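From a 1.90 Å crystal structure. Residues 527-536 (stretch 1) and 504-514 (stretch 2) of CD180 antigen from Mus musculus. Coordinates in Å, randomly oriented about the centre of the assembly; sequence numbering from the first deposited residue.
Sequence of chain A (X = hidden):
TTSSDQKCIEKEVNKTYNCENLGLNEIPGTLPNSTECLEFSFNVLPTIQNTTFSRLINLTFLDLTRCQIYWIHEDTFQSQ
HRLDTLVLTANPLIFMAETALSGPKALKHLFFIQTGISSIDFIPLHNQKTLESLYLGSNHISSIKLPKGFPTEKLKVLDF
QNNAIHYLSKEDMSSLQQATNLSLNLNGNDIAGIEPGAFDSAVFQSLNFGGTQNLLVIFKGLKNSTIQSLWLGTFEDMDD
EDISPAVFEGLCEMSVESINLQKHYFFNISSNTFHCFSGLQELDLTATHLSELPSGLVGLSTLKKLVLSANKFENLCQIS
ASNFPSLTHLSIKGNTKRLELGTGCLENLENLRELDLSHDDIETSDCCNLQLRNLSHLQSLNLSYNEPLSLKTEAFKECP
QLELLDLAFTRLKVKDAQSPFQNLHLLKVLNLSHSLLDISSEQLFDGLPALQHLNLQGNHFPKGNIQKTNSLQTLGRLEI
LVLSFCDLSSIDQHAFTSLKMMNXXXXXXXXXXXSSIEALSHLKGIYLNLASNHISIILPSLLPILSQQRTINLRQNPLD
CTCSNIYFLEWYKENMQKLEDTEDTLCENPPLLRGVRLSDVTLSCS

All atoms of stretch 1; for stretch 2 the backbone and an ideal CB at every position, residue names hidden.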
ATOM      1  N   TYR A 527      23.401  38.686  28.428  1.00 22.34           N
ATOM      2  CA  TYR A 527      23.381  38.328  27.007  1.00 23.14           C
ATOM      3  C   TYR A 527      22.984  39.603  26.245  1.00 22.11           C
ATOM      4  O   TYR A 527      21.984  40.247  26.585  1.00 21.94           O
ATOM      5  CB  TYR A 527      22.388  37.208  26.740  1.00 22.60           C
ATOM      6  CG  TYR A 527      22.165  36.965  25.254  1.00 21.18           C
ATOM      7  CD1 TYR A 527      23.023  36.152  24.530  1.00 23.32           C
ATOM      8  CD2 TYR A 527      21.078  37.562  24.587  1.00 21.87           C
ATOM      9  CE1 TYR A 527      22.805  35.907  23.173  1.00 24.66           C
ATOM     10  CE2 TYR A 527      20.863  37.348  23.235  1.00 22.77           C
ATOM     11  CZ  TYR A 527      21.717  36.517  22.541  1.00 24.30           C
ATOM     12  OH  TYR A 527      21.506  36.326  21.205  1.00 24.53           O
ATOM     13  N   LEU A 528      23.795  39.975  25.250  1.00 21.00           N
ATOM     14  CA  LEU A 528      23.639  41.264  24.559  1.00 19.72           C
ATOM     15  C   LEU A 528      23.633  40.975  23.070  1.00 18.16           C
ATOM     16  O   LEU A 528      24.657  40.600  22.511  1.00 18.59           O
ATOM     17  CB  LEU A 528      24.773  42.203  24.871  1.00 20.00           C
ATOM     18  CG  LEU A 528      24.799  43.519  24.050  1.00 18.98           C
ATOM     19  CD1 LEU A 528      23.529  44.337  24.225  1.00 18.58           C
ATOM     20  CD2 LEU A 528      26.010  44.352  24.460  1.00 25.35           C
ATOM     21  N   ASN A 529      22.469  41.097  22.449  1.00 20.08           N
ATOM     22  CA  ASN A 529      22.373  40.850  21.014  1.00 19.58           C
ATOM     23  C   ASN A 529      22.419  42.173  20.273  1.00 20.85           C
ATOM     24  O   ASN A 529      21.492  42.970  20.380  1.00 18.78           O
ATOM     25  CB  ASN A 529      21.057  40.103  20.692  1.00 20.37           C
ATOM     26  CG  ASN A 529      21.009  39.599  19.266  1.00 26.22           C
ATOM     27  OD1 ASN A 529      21.901  39.861  18.472  1.00 24.86           O
ATOM     28  ND2 ASN A 529      19.937  38.875  18.930  1.00 27.45           N
ATOM     29  N   LEU A 530      23.529  42.412  19.559  1.00 22.18           N
ATOM     30  CA  LEU A 530      23.692  43.597  18.722  1.00 21.20           C
ATOM     31  C   LEU A 530      23.657  43.238  17.223  1.00 21.33           C
ATOM     32  O   LEU A 530      24.153  44.010  16.400  1.00 20.37           O
ATOM     33  CB  LEU A 530      24.996  44.351  19.065  1.00 19.64           C
ATOM     34  CG  LEU A 530      24.844  45.113  20.408  1.00 23.60           C
ATOM     35  CD1 LEU A 530      26.172  45.592  20.981  1.00 24.84           C
ATOM     36  CD2 LEU A 530      23.901  46.282  20.254  1.00 26.78           C
ATOM     37  N   ALA A 531      23.098  42.079  16.858  1.00 21.86           N
ATOM     38  CA  ALA A 531      23.133  41.641  15.463  1.00 22.30           C
ATOM     39  C   ALA A 531      22.432  42.656  14.577  1.00 20.72           C
ATOM     40  O   ALA A 531      21.464  43.302  15.019  1.00 23.78           O
ATOM     41  CB  ALA A 531      22.463  40.258  15.292  1.00 21.56           C
ATOM     42  N   SER A 532      22.906  42.802  13.326  1.00 19.98           N
ATOM     43  CA  SER A 532      22.254  43.665  12.336  1.00 18.83           C
ATOM     44  C   SER A 532      22.055  45.083  12.830  1.00 20.52           C
ATOM     45  O   SER A 532      20.936  45.562  12.932  1.00 20.20           O
ATOM     46  CB  SER A 532      20.909  43.112  11.850  1.00 23.58           C
ATOM     47  OG  SER A 532      21.119  41.849  11.249  1.00 27.48           O
ATOM     48  N   ASN A 533      23.148  45.731  13.169  1.00 17.55           N
ATOM     49  CA  ASN A 533      23.121  47.149  13.473  1.00 18.26           C
ATOM     50  C   ASN A 533      24.140  47.841  12.575  1.00 18.46           C
ATOM     51  O   ASN A 533      24.496  47.285  11.550  1.00 20.62           O
ATOM     52  CB  ASN A 533      23.434  47.325  14.954  1.00 17.25           C
ATOM     53  CG  ASN A 533      22.161  47.271  15.766  1.00 21.92           C
ATOM     54  OD1 ASN A 533      21.325  48.149  15.620  1.00 19.63           O
ATOM     55  ND2 ASN A 533      21.957  46.183  16.534  1.00 19.22           N
ATOM     56  N   HIS A 534      24.639  49.001  12.987  1.00 17.21           N
ATOM     57  CA  HIS A 534      25.618  49.749  12.173  1.00 21.20           C
ATOM     58  C   HIS A 534      26.900  49.887  12.940  1.00 20.72           C
ATOM     59  O   HIS A 534      27.598  50.918  12.825  1.00 21.39           O
ATOM     60  CB  HIS A 534      25.116  51.169  11.898  1.00 19.41           C
ATOM     61  CG  HIS A 534      24.046  51.285  10.818  1.00 21.71           C
ATOM     62  ND1 HIS A 534      23.316  50.242  10.373  1.00 29.23           N
ATOM     63  CD2 HIS A 534      23.572  52.404  10.143  1.00 21.34           C
ATOM     64  CE1 HIS A 534      22.430  50.663   9.445  1.00 24.57           C
ATOM     65  NE2 HIS A 534      22.582  51.991   9.309  1.00 29.66           N
ATOM     66  N   ILE A 535      27.250  48.885  13.731  1.00 18.29           N
ATOM     67  CA  ILE A 535      28.494  48.971  14.491  1.00 22.12           C
ATOM     68  C   ILE A 535      29.716  48.741  13.574  1.00 23.06           C
ATOM     69  O   ILE A 535      29.786  47.731  12.881  1.00 21.15           O
ATOM     70  CB  ILE A 535      28.463  48.014  15.690  1.00 22.66           C
ATOM     71  CG1 ILE A 535      27.390  48.508  16.698  1.00 24.99           C
ATOM     72  CG2 ILE A 535      29.829  47.947  16.347  1.00 22.33           C
ATOM     73  CD1 ILE A 535      26.994  47.473  17.738  1.00 22.44           C
ATOM     74  N   SER A 536      30.648  49.698  13.541  1.00 19.87           N
ATOM     75  CA  SER A 536      31.851  49.548  12.696  1.00 24.10           C
ATOM     76  C   SER A 536      33.110  49.532  13.530  1.00 21.08           C
ATOM     77  O   SER A 536      33.831  48.537  13.584  1.00 22.71           O
ATOM     78  CB  SER A 536      31.920  50.633  11.600  1.00 22.30           C
ATOM     79  OG  SER A 536      31.741  51.942  12.168  1.00 23.68           O
ATOM     80  N   UNK A 504      19.366  39.997  29.794  1.00 22.14           N
ATOM     81  CA  UNK A 504      19.195  39.611  28.389  1.00 21.82           C
ATOM     82  C   UNK A 504      18.636  40.810  27.648  1.00 23.39           C
ATOM     83  O   UNK A 504      17.481  41.228  27.876  1.00 20.86           O
ATOM     84  CB  UNK A 504      18.278  38.395  28.241  1.00 21.82           C
ATOM     85  N   UNK A 505      19.464  41.396  26.774  1.00 20.18           N
ATOM     86  CA  UNK A 505      19.095  42.646  26.100  1.00 18.19           C
ATOM     87  C   UNK A 505      19.251  42.416  24.631  1.00 18.26           C
ATOM     88  O   UNK A 505      20.369  42.173  24.156  1.00 20.49           O
ATOM     89  CB  UNK A 505      19.943  43.832  26.565  1.00 18.19           C
ATOM     90  N   UNK A 506      18.114  42.391  23.923  1.00 16.27           N
ATOM     91  CA  UNK A 506      18.143  42.194  22.483  1.00 20.03           C
ATOM     92  C   UNK A 506      17.926  43.571  21.805  1.00 19.64           C
ATOM     93  O   UNK A 506      16.835  44.176  21.906  1.00 17.17           O
ATOM     94  CB  UNK A 506      17.082  41.181  22.049  1.00 20.03           C
ATOM     95  N   UNK A 507      18.994  44.080  21.165  1.00 18.78           N
ATOM     96  CA  UNK A 507      18.924  45.326  20.455  1.00 17.76           C
ATOM     97  C   UNK A 507      19.154  45.079  18.972  1.00 18.58           C
ATOM     98  O   UNK A 507      19.557  45.995  18.282  1.00 21.06           O
ATOM     99  CB  UNK A 507      19.941  46.325  21.011  1.00 17.76           C
ATOM    100  N   UNK A 508      18.876  43.862  18.494  1.00 19.48           N
ATOM    101  CA  UNK A 508      19.231  43.515  17.133  1.00 19.73           C
ATOM    102  C   UNK A 508      18.299  44.205  16.109  1.00 21.60           C
ATOM    103  O   UNK A 508      17.227  44.681  16.475  1.00 20.06           O
ATOM    104  CB  UNK A 508      19.182  41.996  16.959  1.00 19.73           C
ATOM    105  N   UNK A 509      18.737  44.277  14.844  1.00 20.60           N
ATOM    106  CA  UNK A 509      17.928  44.875  13.762  1.00 23.45           C
ATOM    107  C   UNK A 509      17.502  46.265  14.043  1.00 22.15           C
ATOM    108  O   UNK A 509      16.307  46.583  13.986  1.00 21.93           O
ATOM    109  CB  UNK A 509      16.680  44.032  13.493  1.00 23.45           C
ATOM    110  N   UNK A 510      18.489  47.100  14.384  1.00 21.42           N
ATOM    111  CA  UNK A 510      18.320  48.528  14.471  1.00 20.11           C
ATOM    112  C   UNK A 510      19.403  49.246  13.616  1.00 18.34           C
ATOM    113  O   UNK A 510      19.984  48.633  12.711  1.00 20.48           O
ATOM    114  CB  UNK A 510      18.385  48.974  15.933  1.00 20.11           C
ATOM    115  N   UNK A 511      19.706  50.492  13.947  1.00 19.55           N
ATOM    116  CA  UNK A 511      20.820  51.176  13.257  1.00 23.52           C
ATOM    117  C   UNK A 511      21.834  51.696  14.240  1.00 25.84           C
ATOM    118  O   UNK A 511      22.460  52.734  14.026  1.00 24.40           O
ATOM    119  CB  UNK A 511      20.303  52.332  12.398  1.00 23.52           C
ATOM    120  N   UNK A 512      21.992  50.979  15.339  1.00 23.96           N
ATOM    121  CA  UNK A 512      22.858  51.467  16.407  1.00 23.86           C
ATOM    122  C   UNK A 512      24.330  51.449  16.002  1.00 20.76           C
ATOM    123  O   UNK A 512      24.776  50.562  15.230  1.00 17.88           O
ATOM    124  CB  UNK A 512      22.656  50.627  17.670  1.00 23.86           C
ATOM    125  N   UNK A 513      25.052  52.458  16.496  1.00 19.77           N
ATOM    126  CA  UNK A 513      26.505  52.556  16.339  1.00 20.45           C
ATOM    127  C   UNK A 513      27.131  52.243  17.696  1.00 21.80           C
ATOM    128  O   UNK A 513      26.424  52.043  18.665  1.00 19.46           O
ATOM    129  CB  UNK A 513      26.928  53.937  15.835  1.00 20.45           C
ATOM    130  N   UNK A 514      28.453  52.174  17.774  1.00 22.86           N
ATOM    131  CA  UNK A 514      29.078  51.543  18.941  1.00 20.98           C
ATOM    132  C   UNK A 514      28.797  52.256  20.268  1.00 23.89           C
ATOM    133  O   UNK A 514      28.807  51.611  21.328  1.00 20.75           O
ATOM    134  CB  UNK A 514      30.591  51.472  18.725  1.00 20.98           C
TER

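Position 504 opens a short parallel strand alongside Tyr 527, and its CB leaves the sheet on the same face as that ring. A flat side chain would suit the neighbour, though an aliphatic or polar one could also lie there. The residue is His 504, whose ring forms an offset stack with Tyr 527, centroids 4.8 Å apart and planes at 30°.

Position 505 points to the other face, with its ideal CB 4.3 Å from Leu 528 CD1. With extended backbone angles (-127/111), a beta-branched or other aliphatic residue fits. Val 505 meets this leucine, while its backbone serves the sheet: Val 505 N donates to Tyr 527 O (2.8 Å) and Asn 529 N to Val 505 O (2.9 Å).

Position 506 returns to the first face beside Asn 529, so a polar residue is plausible. Asp 506 turns its carboxylate to its own chain: OD1 accepts from the backbone N (3.0 Å) and the OG (2.6 Å) of the residue at 508.

Position 507 lies near Leu 530 CD2, 4.0 Å from the ideal CB, and apolar side chains suit it. Leu 507 packs there and, through CD1, reaches Leu 528 CD1 at 4.1 Å.

At 508 the ideal CB is only 3.3 Å from Ala 531 O, which favours something small. Ser 508 is compact, and its hydroxyl supplies the bond to Asp 506.

Position 509 has positive phi (56/52), a conformation easiest for glycine, asparagine or aspartate, and its CB points away. Nevertheless it is His 509, whose ring curls back so that Ser 532 CB lies over its face, 3.8 Å from the centroid.

Position 510 sets its ideal CB 3.1 Å from Asn 533 OD1, leaving little room on that side; a polar residue able to bond its own backbone would serve. In Asn 510, ND2 donates to Leu 507 O (3.1 Å).

The CB of 511 faces the His 534 ring, so a chain with aliphatic carbons suits. Arg 511 lays CB over that ring, 3.9 Å from its centroid, before its end leads away.

At 512 the ideal CB lies 5.2 Å from Leu 530 CD2 and 5.3 Å from Ile 535 CG1, so an aliphatic side chain could fill the space. Leu 512 does so: its CD1 approaches Leu 530 CD2 (4.4 Å), while Leu 512 N donates to Asn 533 OD1 (2.9 Å).

Position 513 points away and tolerates many residues; it is Thr 513. At 514, near Ile 535 CG2, small or apolar residues fit; Ser 514 shares water 1 with Ser 536 through their backbone nitrogens.

Stretch 2 (504-514) HVDLSHNRLTS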
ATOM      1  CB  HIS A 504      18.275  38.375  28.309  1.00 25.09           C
ATOM      2  CG  HIS A 504      17.918  37.936  26.905  1.00 24.36           C
ATOM      3  ND1 HIS A 504      18.248  36.728  26.428  1.00 29.84           N
ATOM      4  CD2 HIS A 504      17.228  38.589  25.868  1.00 25.15           C
ATOM      5  CE1 HIS A 504      17.814  36.599  25.156  1.00 24.07           C
ATOM      6  NE2 HIS A 504      17.184  37.732  24.816  1.00 25.74           N
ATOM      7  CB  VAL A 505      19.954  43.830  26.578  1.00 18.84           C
ATOM      8  CG1 VAL A 505      19.457  45.119  25.915  1.00 21.37           C
ATOM      9  CG2 VAL A 505      19.848  43.924  28.125  1.00 21.79           C
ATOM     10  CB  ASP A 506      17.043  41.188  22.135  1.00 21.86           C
ATOM     11  CG  ASP A 506      17.021  40.817  20.682  1.00 28.05           C
ATOM     12  OD1 ASP A 506      17.678  41.452  19.826  1.00 22.02           O
ATOM     13  OD2 ASP A 506      16.328  39.854  20.392  1.00 25.88           O
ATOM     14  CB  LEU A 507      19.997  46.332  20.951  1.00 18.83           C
ATOM     15  CG  LEU A 507      19.941  46.658  22.453  1.00 21.98           C
ATOM     16  CD1 LEU A 507      21.167  47.458  22.927  1.00 20.84           C
ATOM     17  CD2 LEU A 507      18.695  47.424  22.813  1.00 21.71           C
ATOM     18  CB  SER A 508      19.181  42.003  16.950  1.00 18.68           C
ATOM     19  OG  SER A 508      17.890  41.458  17.221  1.00 21.59           O
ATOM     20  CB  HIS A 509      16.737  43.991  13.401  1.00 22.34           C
ATOM     21  CG  HIS A 509      17.150  42.599  13.014  1.00 21.49           C
ATOM     22  ND1 HIS A 509      17.444  42.256  11.727  1.00 24.54           N
ATOM     23  CD2 HIS A 509      17.375  41.459  13.790  1.00 21.34           C
ATOM     24  CE1 HIS A 509      17.818  40.963  11.688  1.00 22.11           C
ATOM     25  NE2 HIS A 509      17.792  40.479  12.957  1.00 26.82           N
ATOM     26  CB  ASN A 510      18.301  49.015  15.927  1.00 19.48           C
ATOM     27  CG  ASN A 510      17.009  48.622  16.649  1.00 21.08           C
ATOM     28  OD1 ASN A 510      15.908  49.057  16.286  1.00 19.53           O
ATOM     29  ND2 ASN A 510      17.138  47.784  17.667  1.00 18.51           N
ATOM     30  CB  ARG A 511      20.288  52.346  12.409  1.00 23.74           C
ATOM     31  CG  ARG A 511      19.431  51.957  11.218  1.00 28.41           C
ATOM     32  CD  ARG A 511      19.040  53.230  10.447  1.00 30.47           C
ATOM     33  NE  ARG A 511      18.470  54.232  11.368  1.00 32.41           N
ATOM     34  CZ  ARG A 511      17.236  54.128  11.847  1.00 32.78           C
ATOM     35  NH1 ARG A 511      16.513  53.113  11.414  1.00 28.90           N
ATOM     36  NH2 ARG A 511      16.720  55.002  12.725  1.00 27.05           N
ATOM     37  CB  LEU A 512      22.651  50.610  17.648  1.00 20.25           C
ATOM     38  CG  LEU A 512      21.237  50.672  18.231  1.00 20.24           C
ATOM     39  CD1 LEU A 512      21.127  49.602  19.333  1.00 20.30           C
ATOM     40  CD2 LEU A 512      20.968  52.087  18.765  1.00 18.60           C
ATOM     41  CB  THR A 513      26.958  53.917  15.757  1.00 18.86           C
ATOM     42  OG1 THR A 513      26.439  54.999  16.565  1.00 19.24           O
ATOM     43  CG2 THR A 513      26.506  54.044  14.281  1.00 19.55           C
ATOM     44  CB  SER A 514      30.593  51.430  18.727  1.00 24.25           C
ATOM     45  OG  SER A 514      31.119  52.741  18.726  1.00 23.55           O
TER
HETATM   46  O   HOH W   1      30.440  52.126  15.374  1.00 16.85           O
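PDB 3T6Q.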